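Local atomic coordinates of cytochrome c-552/4 domain-containing protein (Ignicoccus hospitalis KIN4/I, PDB entry 4QO5), a protein that carries eight covalently bound c-type hemes on a membrane-associated, trimeric scaffold and probably takes part in electron transfer, though its exact role is not established. Residues 319-323 and 431-435; 333-337 and 379-384; 475-480 and 496-501. Numbering follows the deposited sequence.

Contact 1 of 3, residues 319-323 and 431-435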
ATOM      1  N   LEU A 319       9.035   7.977  22.529  1.00 22.02           N
ATOM      2  CA  LEU A 319       8.318   7.718  23.773  1.00 23.74           C
ATOM      3  C   LEU A 319       8.562   8.792  24.835  1.00 28.13           C
ATOM      4  O   LEU A 319       9.098   8.485  25.904  1.00 24.35           O
ATOM      5  CB  LEU A 319       8.712   6.342  24.314  1.00 26.71           C
ATOM      6  CG  LEU A 319       8.346   5.175  23.387  1.00 29.72           C
ATOM      7  CD1 LEU A 319       9.058   3.884  23.804  1.00 31.05           C
ATOM      8  CD2 LEU A 319       6.819   4.980  23.331  1.00 25.89           C
ATOM      9  N   ILE A 320       8.189  10.045  24.561  1.00 22.92           N
ATOM     10  CA  ILE A 320       7.534  10.462  23.311  1.00 19.79           C
ATOM     11  C   ILE A 320       8.569  10.990  22.305  1.00 20.84           C
ATOM     12  O   ILE A 320       8.251  11.211  21.134  1.00 21.94           O
ATOM     13  CB  ILE A 320       6.502  11.563  23.581  1.00 21.25           C
ATOM     14  CG1 ILE A 320       7.211  12.804  24.132  1.00 24.24           C
ATOM     15  CG2 ILE A 320       5.404  11.045  24.526  1.00 24.98           C
ATOM     16  CD1 ILE A 320       6.310  13.997  24.357  1.00 26.34           C
ATOM     17  N   TYR A 321       9.806  11.170  22.771  1.00 21.45           N
ATOM     18  CA  TYR A 321      10.923  11.584  21.913  1.00 22.07           C
ATOM     19  C   TYR A 321      11.783  10.387  21.507  1.00 22.10           C
ATOM     20  O   TYR A 321      11.798   9.372  22.200  1.00 25.16           O
ATOM     21  CB  TYR A 321      11.796  12.599  22.652  1.00 23.37           C
ATOM     22  CG  TYR A 321      11.007  13.777  23.180  1.00 24.14           C
ATOM     23  CD1 TYR A 321      10.551  14.771  22.316  1.00 23.82           C
ATOM     24  CD2 TYR A 321      10.686  13.877  24.523  1.00 24.82           C
ATOM     25  CE1 TYR A 321       9.820  15.841  22.792  1.00 23.80           C
ATOM     26  CE2 TYR A 321       9.952  14.943  25.006  1.00 27.18           C
ATOM     27  CZ  TYR A 321       9.517  15.923  24.129  1.00 27.47           C
ATOM     28  OH  TYR A 321       8.781  16.993  24.600  1.00 27.52           O
ATOM     29  N   ALA A 322      12.507  10.517  20.398  1.00 20.74           N
ATOM     30  CA  ALA A 322      13.512   9.531  20.020  1.00 21.61           C
ATOM     31  C   ALA A 322      14.647   9.645  21.043  1.00 22.40           C
ATOM     32  O   ALA A 322      14.981  10.747  21.497  1.00 23.30           O
ATOM     33  CB  ALA A 322      14.030   9.791  18.607  1.00 21.23           C
ATOM     34  N   HIS A 323      15.230   8.510  21.402  1.00 19.78           N
ATOM     35  CA  HIS A 323      16.143   8.456  22.548  1.00 20.76           C
ATOM     36  C   HIS A 323      17.170   7.343  22.373  1.00 18.82           C
ATOM     37  O   HIS A 323      16.948   6.416  21.624  1.00 21.50           O
ATOM     38  CB  HIS A 323      15.335   8.207  23.812  1.00 23.25           C
ATOM     39  CG  HIS A 323      14.418   7.030  23.714  1.00 22.14           C
ATOM     40  ND1 HIS A 323      13.197   7.095  23.080  1.00 24.30           N
ATOM     41  CD2 HIS A 323      14.543   5.756  24.160  1.00 23.42           C
ATOM     42  CE1 HIS A 323      12.605   5.914  23.145  1.00 26.28           C
ATOM     43  NE2 HIS A 323      13.401   5.083  23.793  1.00 23.64           N
ATOM     44  N   ASN A 431      12.146  15.793  17.320  1.00 23.11           N
ATOM     45  CA  ASN A 431      12.001  15.930  18.754  1.00 24.62           C
ATOM     46  C   ASN A 431      11.547  17.348  19.125  1.00 26.25           C
ATOM     47  O   ASN A 431      10.754  17.515  20.049  1.00 25.31           O
ATOM     48  CB  ASN A 431      13.299  15.534  19.496  1.00 24.24           C
ATOM     49  CG  ASN A 431      13.422  14.027  19.712  1.00 22.19           C
ATOM     50  OD1 ASN A 431      12.516  13.255  19.379  1.00 24.74           O
ATOM     51  ND2 ASN A 431      14.534  13.609  20.309  1.00 22.66           N
ATOM     52  N   LYS A 432      12.035  18.367  18.411  1.00 22.58           N
ATOM     53  CA  LYS A 432      11.605  19.739  18.711  1.00 23.52           C
ATOM     54  C   LYS A 432      10.137  19.947  18.321  1.00 25.79           C
ATOM     55  O   LYS A 432       9.400  20.663  19.001  1.00 26.43           O
ATOM     56  CB  LYS A 432      12.488  20.777  17.994  1.00 24.92           C
ATOM     57  CG  LYS A 432      13.896  20.927  18.570  1.00 37.63           C
ATOM     58  CD  LYS A 432      13.859  21.581  19.943  1.00 43.18           C
ATOM     59  CE  LYS A 432      15.259  21.971  20.418  1.00 53.10           C
ATOM     60  NZ  LYS A 432      16.198  20.814  20.383  1.00 57.42           N
ATOM     61  N   ALA A 433       9.719  19.344  17.214  1.00 25.09           N
ATOM     62  CA  ALA A 433       8.319  19.452  16.789  1.00 24.46           C
ATOM     63  C   ALA A 433       7.403  18.789  17.821  1.00 24.27           C
ATOM     64  O   ALA A 433       6.325  19.296  18.126  1.00 25.11           O
ATOM     65  CB  ALA A 433       8.112  18.824  15.406  1.00 25.11           C
ATOM     66  N   THR A 434       7.858  17.667  18.370  1.00 22.22           N
ATOM     67  CA  THR A 434       7.126  16.943  19.405  1.00 20.97           C
ATOM     68  C   THR A 434       7.038  17.764  20.696  1.00 24.92           C
ATOM     69  O   THR A 434       6.021  17.750  21.388  1.00 24.94           O
ATOM     70  CB  THR A 434       7.767  15.576  19.654  1.00 26.60           C
ATOM     71  OG1 THR A 434       7.673  14.800  18.454  1.00 25.88           O
ATOM     72  CG2 THR A 434       7.064  14.818  20.793  1.00 25.99           C
ATOM     73  N   LEU A 435       8.093  18.503  21.013  1.00 23.83           N
ATOM     74  CA  LEU A 435       8.045  19.372  22.184  1.00 24.82           C
ATOM     75  C   LEU A 435       7.007  20.468  21.965  1.00 26.54           C
ATOM     76  O   LEU A 435       6.305  20.879  22.898  1.00 27.17           O
ATOM     77  CB  LEU A 435       9.428  19.981  22.476  1.00 26.33           C
ATOM     78  CG  LEU A 435       9.494  21.016  23.601  1.00 28.23           C
ATOM     79  CD1 LEU A 435       8.992  20.431  24.921  1.00 29.52           C
ATOM     80  CD2 LEU A 435      10.933  21.539  23.756  1.00 30.94           C
TER
HETATM   81  O   HOH W   1       8.828  12.201  18.705  1.00 25.36           O

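Contact 2 of 3, residues 333-337 and 379-384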
ATOM      1  N   LYS A 333      10.567  -1.545  33.088  1.00 26.14           N
ATOM      2  CA  LYS A 333      11.353  -1.287  34.299  1.00 28.63           C
ATOM      3  C   LYS A 333      12.039   0.080  34.300  1.00 26.52           C
ATOM      4  O   LYS A 333      12.670   0.471  35.289  1.00 27.94           O
ATOM      5  CB  LYS A 333      12.399  -2.384  34.489  1.00 29.76           C
ATOM      6  CG  LYS A 333      11.799  -3.726  34.857  1.00 34.92           C
ATOM      7  CD  LYS A 333      12.871  -4.754  35.152  1.00 35.33           C
ATOM      8  CE  LYS A 333      12.251  -6.023  35.731  1.00 41.59           C
ATOM      9  NZ  LYS A 333      13.307  -6.991  36.139  1.00 42.47           N
ATOM     10  N   LEU A 334      11.925   0.796  33.189  1.00 23.89           N
ATOM     11  CA  LEU A 334      12.542   2.107  33.066  1.00 23.72           C
ATOM     12  C   LEU A 334      11.753   3.134  33.872  1.00 28.92           C
ATOM     13  O   LEU A 334      10.526   3.060  33.947  1.00 29.33           O
ATOM     14  CB  LEU A 334      12.595   2.538  31.594  1.00 23.02           C
ATOM     15  CG  LEU A 334      13.477   1.714  30.651  1.00 23.23           C
ATOM     16  CD1 LEU A 334      13.297   2.191  29.221  1.00 25.03           C
ATOM     17  CD2 LEU A 334      14.961   1.810  31.067  1.00 25.96           C
ATOM     18  N   SER A 335      12.454   4.098  34.460  1.00 25.41           N
ATOM     19  CA  SER A 335      11.802   5.177  35.199  1.00 26.89           C
ATOM     20  C   SER A 335      12.586   6.474  35.026  1.00 29.66           C
ATOM     21  O   SER A 335      13.790   6.505  35.254  1.00 29.02           O
ATOM     22  CB  SER A 335      11.709   4.831  36.687  1.00 33.09           C
ATOM     23  OG  SER A 335      11.087   5.883  37.408  1.00 38.44           O
ATOM     24  N   VAL A 336      11.900   7.544  34.635  1.00 30.66           N
ATOM     25  CA  VAL A 336      12.558   8.826  34.378  1.00 28.27           C
ATOM     26  C   VAL A 336      11.864   9.960  35.142  1.00 29.85           C
ATOM     27  O   VAL A 336      10.657   9.917  35.361  1.00 30.25           O
ATOM     28  CB  VAL A 336      12.589   9.133  32.848  1.00 27.16           C
ATOM     29  CG1 VAL A 336      11.177   9.404  32.300  1.00 27.17           C
ATOM     30  CG2 VAL A 336      13.520  10.295  32.539  1.00 28.41           C
ATOM     31  N   GLU A 337      12.628  10.960  35.573  1.00 30.87           N
ATOM     32  CA  GLU A 337      12.035  12.206  36.047  1.00 32.65           C
ATOM     33  C   GLU A 337      11.320  12.895  34.879  1.00 36.78           C
ATOM     34  O   GLU A 337      11.911  13.115  33.822  1.00 37.78           O
ATOM     35  CB  GLU A 337      13.112  13.128  36.620  1.00 44.98           C
ATOM     36  CG  GLU A 337      12.941  13.433  38.097  1.00 59.75           C
ATOM     37  CD  GLU A 337      14.105  14.224  38.656  1.00 69.18           C
ATOM     38  OE1 GLU A 337      15.206  14.149  38.068  1.00 67.97           O
ATOM     39  OE2 GLU A 337      13.915  14.921  39.679  1.00 75.13           O
ATOM     40  N   LEU A 379      16.345  14.410  30.332  1.00 34.72           N
ATOM     41  CA  LEU A 379      16.744  13.455  31.364  1.00 37.66           C
ATOM     42  C   LEU A 379      16.448  12.047  30.850  1.00 32.27           C
ATOM     43  O   LEU A 379      15.433  11.827  30.170  1.00 29.29           O
ATOM     44  CB  LEU A 379      15.989  13.724  32.665  1.00 39.25           C
ATOM     45  CG  LEU A 379      16.201  15.135  33.229  1.00 44.28           C
ATOM     46  CD1 LEU A 379      15.227  15.431  34.355  1.00 43.92           C
ATOM     47  CD2 LEU A 379      17.635  15.309  33.701  1.00 43.52           C
ATOM     48  N   TYR A 380      17.336  11.101  31.151  1.00 28.78           N
ATOM     49  CA  TYR A 380      17.171   9.731  30.673  1.00 27.63           C
ATOM     50  C   TYR A 380      16.801   8.830  31.841  1.00 26.22           C
ATOM     51  O   TYR A 380      17.161   9.102  32.985  1.00 26.93           O
ATOM     52  CB  TYR A 380      18.454   9.204  30.029  1.00 32.01           C
ATOM     53  CG  TYR A 380      18.911   9.921  28.777  1.00 35.76           C
ATOM     54  CD1 TYR A 380      18.005  10.538  27.928  1.00 37.19           C
ATOM     55  CD2 TYR A 380      20.261   9.959  28.440  1.00 41.29           C
ATOM     56  CE1 TYR A 380      18.436  11.194  26.769  1.00 38.88           C
ATOM     57  CE2 TYR A 380      20.701  10.602  27.296  1.00 41.89           C
ATOM     58  CZ  TYR A 380      19.787  11.219  26.465  1.00 42.80           C
ATOM     59  OH  TYR A 380      20.240  11.855  25.324  1.00 43.94           O
ATOM     60  N   ALA A 381      16.099   7.747  31.535  1.00 24.38           N
ATOM     61  CA  ALA A 381      15.580   6.837  32.550  1.00 25.68           C
ATOM     62  C   ALA A 381      16.683   6.068  33.250  1.00 25.80           C
ATOM     63  O   ALA A 381      17.775   5.895  32.709  1.00 26.93           O
ATOM     64  CB  ALA A 381      14.588   5.850  31.910  1.00 25.65           C
ATOM     65  N   THR A 382      16.378   5.593  34.453  1.00 25.08           N
ATOM     66  CA  THR A 382      17.221   4.628  35.140  1.00 25.99           C
ATOM     67  C   THR A 382      16.463   3.310  35.313  1.00 27.21           C
ATOM     68  O   THR A 382      15.251   3.242  35.104  1.00 24.91           O
ATOM     69  CB  THR A 382      17.654   5.138  36.522  1.00 31.19           C
ATOM     70  OG1 THR A 382      16.499   5.561  37.254  1.00 35.00           O
ATOM     71  CG2 THR A 382      18.605   6.320  36.379  1.00 34.97           C
ATOM     72  N   LEU A 383      17.194   2.264  35.675  1.00 30.34           N
ATOM     73  CA  LEU A 383      16.607   0.966  35.997  1.00 25.28           C
ATOM     74  C   LEU A 383      16.433   0.854  37.520  1.00 28.72           C
ATOM     75  O   LEU A 383      16.931   1.702  38.260  1.00 29.12           O
ATOM     76  CB  LEU A 383      17.510  -0.147  35.447  1.00 25.42           C
ATOM     77  CG  LEU A 383      17.479  -0.324  33.929  1.00 35.28           C
ATOM     78  CD1 LEU A 383      18.575  -1.290  33.497  1.00 33.59           C
ATOM     79  CD2 LEU A 383      16.090  -0.807  33.454  1.00 33.62           C
ATOM     80  N   PRO A 384      15.708  -0.180  37.999  1.00 25.84           N
ATOM     81  CA  PRO A 384      15.447  -0.281  39.439  1.00 26.44           C
ATOM     82  C   PRO A 384      16.680  -0.309  40.342  1.00 29.38           C
ATOM     83  O   PRO A 384      16.574   0.103  41.483  1.00 30.28           O
ATOM     84  CB  PRO A 384      14.674  -1.595  39.556  1.00 27.42           C
ATOM     85  CG  PRO A 384      13.915  -1.656  38.287  1.00 25.38           C
ATOM     86  CD  PRO A 384      14.863  -1.119  37.236  1.00 29.40           C
TER
HETATM   87  O   HOH W   2      13.429   1.951  37.325  1.00 32.69           O
HETATM   88  O   HOH W   3      15.251   8.411  37.022  1.00 43.73           O
HETATM   89  O   HOH W   4      15.671  10.473  35.426  1.00 42.27           O

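Contact 3 of 3, residues 475-480 and 496-501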
ATOM      1  N   PHE A 475       2.816   8.833  14.989  1.00 24.18           N
ATOM      2  CA  PHE A 475       2.719   8.648  13.540  1.00 20.31           C
ATOM      3  C   PHE A 475       3.785   9.456  12.797  1.00 19.04           C
ATOM      4  O   PHE A 475       4.603   8.902  12.071  1.00 20.65           O
ATOM      5  CB  PHE A 475       1.344   9.064  12.990  1.00 18.82           C
ATOM      6  CG  PHE A 475       0.184   8.220  13.470  1.00 20.44           C
ATOM      7  CD1 PHE A 475       0.378   7.107  14.263  1.00 20.86           C
ATOM      8  CD2 PHE A 475      -1.113   8.566  13.098  1.00 27.77           C
ATOM      9  CE1 PHE A 475      -0.703   6.344  14.688  1.00 24.36           C
ATOM     10  CE2 PHE A 475      -2.193   7.810  13.516  1.00 28.71           C
ATOM     11  CZ  PHE A 475      -1.983   6.700  14.315  1.00 26.18           C
ATOM     12  N   TYR A 476       3.758  10.766  12.972  1.00 18.65           N
ATOM     13  CA  TYR A 476       4.472  11.652  12.037  1.00 20.79           C
ATOM     14  C   TYR A 476       5.974  11.732  12.327  1.00 22.88           C
ATOM     15  O   TYR A 476       6.789  11.545  11.421  1.00 24.16           O
ATOM     16  CB  TYR A 476       3.813  13.037  11.992  1.00 21.51           C
ATOM     17  CG  TYR A 476       2.319  12.929  11.736  1.00 23.23           C
ATOM     18  CD1 TYR A 476       1.819  11.998  10.831  1.00 22.32           C
ATOM     19  CD2 TYR A 476       1.413  13.730  12.420  1.00 21.54           C
ATOM     20  CE1 TYR A 476       0.458  11.875  10.605  1.00 22.05           C
ATOM     21  CE2 TYR A 476       0.039  13.603  12.202  1.00 21.51           C
ATOM     22  CZ  TYR A 476      -0.424  12.684  11.294  1.00 24.11           C
ATOM     23  OH  TYR A 476      -1.785  12.574  11.070  1.00 29.20           O
ATOM     24  N   SER A 477       6.338  11.970  13.585  1.00 21.92           N
ATOM     25  CA  SER A 477       7.763  12.045  13.931  1.00 22.01           C
ATOM     26  C   SER A 477       8.386  10.688  13.669  1.00 22.76           C
ATOM     27  O   SER A 477       9.474  10.603  13.114  1.00 22.08           O
ATOM     28  CB  SER A 477       7.986  12.473  15.381  1.00 21.31           C
ATOM     29  OG  SER A 477       7.535  13.797  15.602  1.00 24.06           O
ATOM     30  N   ASN A 478       7.684   9.623  14.056  1.00 21.51           N
ATOM     31  CA  ASN A 478       8.179   8.277  13.782  1.00 21.50           C
ATOM     32  C   ASN A 478       8.419   8.035  12.296  1.00 17.48           C
ATOM     33  O   ASN A 478       9.453   7.507  11.903  1.00 21.85           O
ATOM     34  CB  ASN A 478       7.206   7.224  14.305  1.00 21.50           C
ATOM     35  CG  ASN A 478       7.303   7.035  15.811  1.00 23.29           C
ATOM     36  OD1 ASN A 478       8.153   7.636  16.483  1.00 24.47           O
ATOM     37  ND2 ASN A 478       6.424   6.201  16.349  1.00 22.74           N
ATOM     38  N   SER A 479       7.445   8.397  11.471  1.00 20.22           N
ATOM     39  CA  SER A 479       7.573   8.166  10.038  1.00 21.34           C
ATOM     40  C   SER A 479       8.750   8.938   9.456  1.00 20.32           C
ATOM     41  O   SER A 479       9.485   8.426   8.605  1.00 19.94           O
ATOM     42  CB  SER A 479       6.283   8.533   9.308  1.00 18.57           C
ATOM     43  OG  SER A 479       5.271   7.578   9.581  1.00 24.50           O
ATOM     44  N   ILE A 480       8.935  10.166   9.921  1.00 17.21           N
ATOM     45  CA  ILE A 480      10.039  10.989   9.420  1.00 18.29           C
ATOM     46  C   ILE A 480      11.388  10.361   9.749  1.00 21.33           C
ATOM     47  O   ILE A 480      12.290  10.297   8.906  1.00 20.40           O
ATOM     48  CB  ILE A 480       9.968  12.419   9.998  1.00 21.87           C
ATOM     49  CG1 ILE A 480       8.766  13.154   9.404  1.00 23.08           C
ATOM     50  CG2 ILE A 480      11.264  13.207   9.687  1.00 19.78           C
ATOM     51  CD1 ILE A 480       8.353  14.387  10.194  1.00 22.16           C
ATOM     52  N   ARG A 496       2.863  10.764   5.551  1.00 20.60           N
ATOM     53  CA  ARG A 496       2.858  10.602   7.008  1.00 21.38           C
ATOM     54  C   ARG A 496       4.027  11.374   7.626  1.00 21.41           C
ATOM     55  O   ARG A 496       4.406  11.129   8.751  1.00 21.96           O
ATOM     56  CB  ARG A 496       2.963   9.116   7.369  1.00 26.15           C
ATOM     57  CG  ARG A 496       2.277   8.720   8.685  1.00 23.63           C
ATOM     58  CD  ARG A 496       0.749   8.791   8.551  1.00 20.39           C
ATOM     59  NE  ARG A 496       0.217   7.732   7.700  1.00 21.89           N
ATOM     60  CZ  ARG A 496      -1.047   7.676   7.291  1.00 35.82           C
ATOM     61  NH1 ARG A 496      -1.899   8.622   7.660  1.00 38.43           N
ATOM     62  NH2 ARG A 496      -1.461   6.683   6.520  1.00 34.09           N
ATOM     63  N   GLY A 497       4.583  12.322   6.884  1.00 22.19           N
ATOM     64  CA  GLY A 497       5.836  12.949   7.291  1.00 17.32           C
ATOM     65  C   GLY A 497       5.747  14.425   7.608  1.00 20.06           C
ATOM     66  O   GLY A 497       4.823  14.849   8.298  1.00 21.12           O
ATOM     67  N   TRP A 498       6.719  15.210   7.123  1.00 22.86           N
ATOM     68  CA  TRP A 498       6.819  16.617   7.512  1.00 20.09           C
ATOM     69  C   TRP A 498       5.550  17.415   7.272  1.00 20.02           C
ATOM     70  O   TRP A 498       5.167  18.243   8.099  1.00 22.29           O
ATOM     71  CB  TRP A 498       8.023  17.318   6.846  1.00 20.25           C
ATOM     72  CG  TRP A 498       9.276  17.107   7.636  1.00 18.91           C
ATOM     73  CD1 TRP A 498      10.369  16.369   7.272  1.00 18.69           C
ATOM     74  CD2 TRP A 498       9.543  17.596   8.952  1.00 19.22           C
ATOM     75  NE1 TRP A 498      11.309  16.390   8.275  1.00 21.74           N
ATOM     76  CE2 TRP A 498      10.818  17.128   9.322  1.00 20.82           C
ATOM     77  CE3 TRP A 498       8.822  18.382   9.860  1.00 26.62           C
ATOM     78  CZ2 TRP A 498      11.392  17.415  10.565  1.00 27.73           C
ATOM     79  CZ3 TRP A 498       9.401  18.672  11.095  1.00 26.89           C
ATOM     80  CH2 TRP A 498      10.670  18.191  11.431  1.00 26.59           C
ATOM     81  N   TYR A 499       4.901  17.180   6.136  1.00 21.54           N
ATOM     82  CA  TYR A 499       3.692  17.915   5.824  1.00 25.41           C
ATOM     83  C   TYR A 499       2.627  17.622   6.879  1.00 23.38           C
ATOM     84  O   TYR A 499       1.953  18.531   7.370  1.00 22.11           O
ATOM     85  CB  TYR A 499       3.175  17.594   4.408  1.00 21.94           C
ATOM     86  CG  TYR A 499       1.799  18.173   4.199  1.00 25.35           C
ATOM     87  CD1 TYR A 499       1.629  19.487   3.769  1.00 25.90           C
ATOM     88  CD2 TYR A 499       0.669  17.416   4.479  1.00 24.95           C
ATOM     89  CE1 TYR A 499       0.361  20.020   3.622  1.00 30.91           C
ATOM     90  CE2 TYR A 499      -0.584  17.937   4.342  1.00 26.88           C
ATOM     91  CZ  TYR A 499      -0.741  19.230   3.910  1.00 32.07           C
ATOM     92  OH  TYR A 499      -2.018  19.716   3.779  1.00 33.09           O
ATOM     93  N   GLN A 500       2.485  16.350   7.236  1.00 21.23           N
ATOM     94  CA  GLN A 500       1.462  15.965   8.209  1.00 22.59           C
ATOM     95  C   GLN A 500       1.784  16.514   9.589  1.00 24.03           C
ATOM     96  O   GLN A 500       0.884  16.944  10.324  1.00 23.90           O
ATOM     97  CB  GLN A 500       1.289  14.446   8.260  1.00 25.74           C
ATOM     98  CG  GLN A 500       0.806  13.848   6.944  1.00 22.01           C
ATOM     99  CD  GLN A 500      -0.635  14.224   6.618  1.00 25.80           C
ATOM    100  OE1 GLN A 500      -1.398  14.634   7.494  1.00 29.05           O
ATOM    101  NE2 GLN A 500      -0.999  14.110   5.350  1.00 25.90           N
ATOM    102  N   LEU A 501       3.070  16.512   9.933  1.00 21.73           N
ATOM    103  CA  LEU A 501       3.490  16.982  11.249  1.00 22.29           C
ATOM    104  C   LEU A 501       3.211  18.483  11.382  1.00 29.66           C
ATOM    105  O   LEU A 501       2.641  18.929  12.377  1.00 23.98           O
ATOM    106  CB  LEU A 501       4.973  16.680  11.479  1.00 22.99           C
ATOM    107  CG  LEU A 501       5.617  17.102  12.801  1.00 26.38           C
ATOM    108  CD1 LEU A 501       4.735  16.719  13.970  1.00 25.52           C
ATOM    109  CD2 LEU A 501       6.992  16.451  12.946  1.00 26.30           C
TER

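Contact 1 of 3, residues 319-323 and 431-435
A loop docks here on the side of a long helix: residues 319-323, in the loop leading from strand 314-315 into strand 323-324, lie in a buried contact against helix 413-447, a long C-terminal helix of this octaheme cytochrome c. The anchor is the carboxamide of Asn431, which pairs with the backbone of Ala322 at both ends: Ala322 N donates to Asn431 OD1 (2.9 Å) and Asn431 ND2 donates to Ala322 O (3.1 Å). The Tyr321 ring lies along the helix, its edge near Asn431 O, with Tyr321 CE1 3.6 Å from Thr434 CG2 and Tyr321 OH 3.5 Å from Leu435 CD1; the hydroxyl itself is hydrogen-bonded to Leu369 O. Ile320, preceded by a cis peptide bond, extends its CD1 to 3.7 Å from Thr434 CG2. Leu319, out of reach of residues 431-435, touches a heme. A water bridges loop and helix, donating to Ile320 O at 2.7 Å and lying 2.9 Å from Thr434 OG1, which is also hydrogen-bonded to Thr430 O.

Contact 2 of 3, residues 333-337 and 379-384
Ala381 gives up the most surface here, closely followed by Leu379 and Lys333, and the three mark the middle and the two ends of a contact between extended segments. Ala381 sits opposite Val336, their CA atoms 4.1 Å apart. Its CB packs 4.0 Å from Val336 CB and 3.9 Å from Leu334 CB, while Ala381 CA makes a CA-H...O contact of 3.3 Å with Ser335 O. Next to it, Ser335 and Thr382 form a single antiparallel beta bridge, a hydrogen-bonded pair: Ser335 N donates to Thr382 O (3.0 Å) and Thr382 N to Ser335 O (2.9 Å). Val336 meanwhile is backbone-bonded to Leu363 in the small two-stranded antiparallel sheet 336-337/362-363, so the single bridge lies beside this sheet; Ala381 is also backbone-bonded to Pro366 and Gly389. At one end Leu379 CD1 lies 3.9 Å from Glu337 CB, and Leu379 O approaches Val336 CG2 at 3.4 Å. A water bridges the widening gap, accepting from Glu337 N (3.1 Å) and donating to Tyr380 O (3.2 Å). At the other end Lys333 packs its CB 3.9 Å from Pro384 CD and 4.1 Å from Leu383 CD2; its ammonium leads away to Gln330. A second water donates to both Lys333 O (2.6 Å) and Thr382 O (3.1 Å). Leu334 CD2 meets Leu383 CD2 at 3.7 Å; Leu334 also packs on Pro326 and Pro366, and its side chain is about 4 Å from that of His331, which binds a heme.

Contact 3 of 3, residues 475-480 and 496-501
Residues 475-480 run within helix 464-485, with a wider pi-type turn at 475-477, and face the start of helix 498-520, where Gly497 is the N-cap residue. The N-terminal end of helix 498-520 thus packs against the side of helix 464-485 within the C-terminal helices of the cytochrome, with the backbones nearest at Ile480 and Gly497, whose CA atoms are 5.1 Å apart. Ile480 CG1 lies 3.6 Å from Gly497 CA. Arg496 O points at the first helix, 3.3 Å from Tyr476 CA in a CA-H...O contact, and has no conventional hydrogen-bond partner. Tyr476 buries the most area: Gln500 CB lies over its ring face, a CH-pi contact 3.7 Å from the ring centroid, Arg496 CD reaches 3.7 Å from Tyr476 CE1, and Tyr476 CB packs 3.9 Å from Leu501 CB. The arginine's charged end goes on to a salt bridge with Asp241. Ser479 OG, which donates to Phe475 O one turn back, lies 3.3 Å from Arg496 CG. Gln500 packs on Phe475 of a second subunit, and Phe475 on Gln500 of a third, so the contact borders the trimer interface. Ile480 CD1 touches Leu501 CD2 (3.7 Å) and lies over the face of Trp498, in a CH-pi contact 3.7 Å from the centroid of its five-membered ring.

Contacts 1 and 3 are direct neighbours, their centres 12 Å apart: Thr434 OG1 and Ser477 OG are 3.0 Å from each other, a probable hydrogen bond, and Ala433 CB packs 3.6 Å from Leu501 CD2. Helices 413-447, 464-485 and 498-520 are thereby tied together, and both contacts reach the second subunit. Contact 2 is nested in the chain loop closed by contact 1, with centres 16 Å apart and nearest atoms about 5 Å apart; it stays about 15 Å from contact 3 at the nearest atoms. Contact 1 touches a heme through Leu319; otherwise the side chains of Trp498, Leu334 and Ala322 are about 6, 7 and 8 Å from a bound heme.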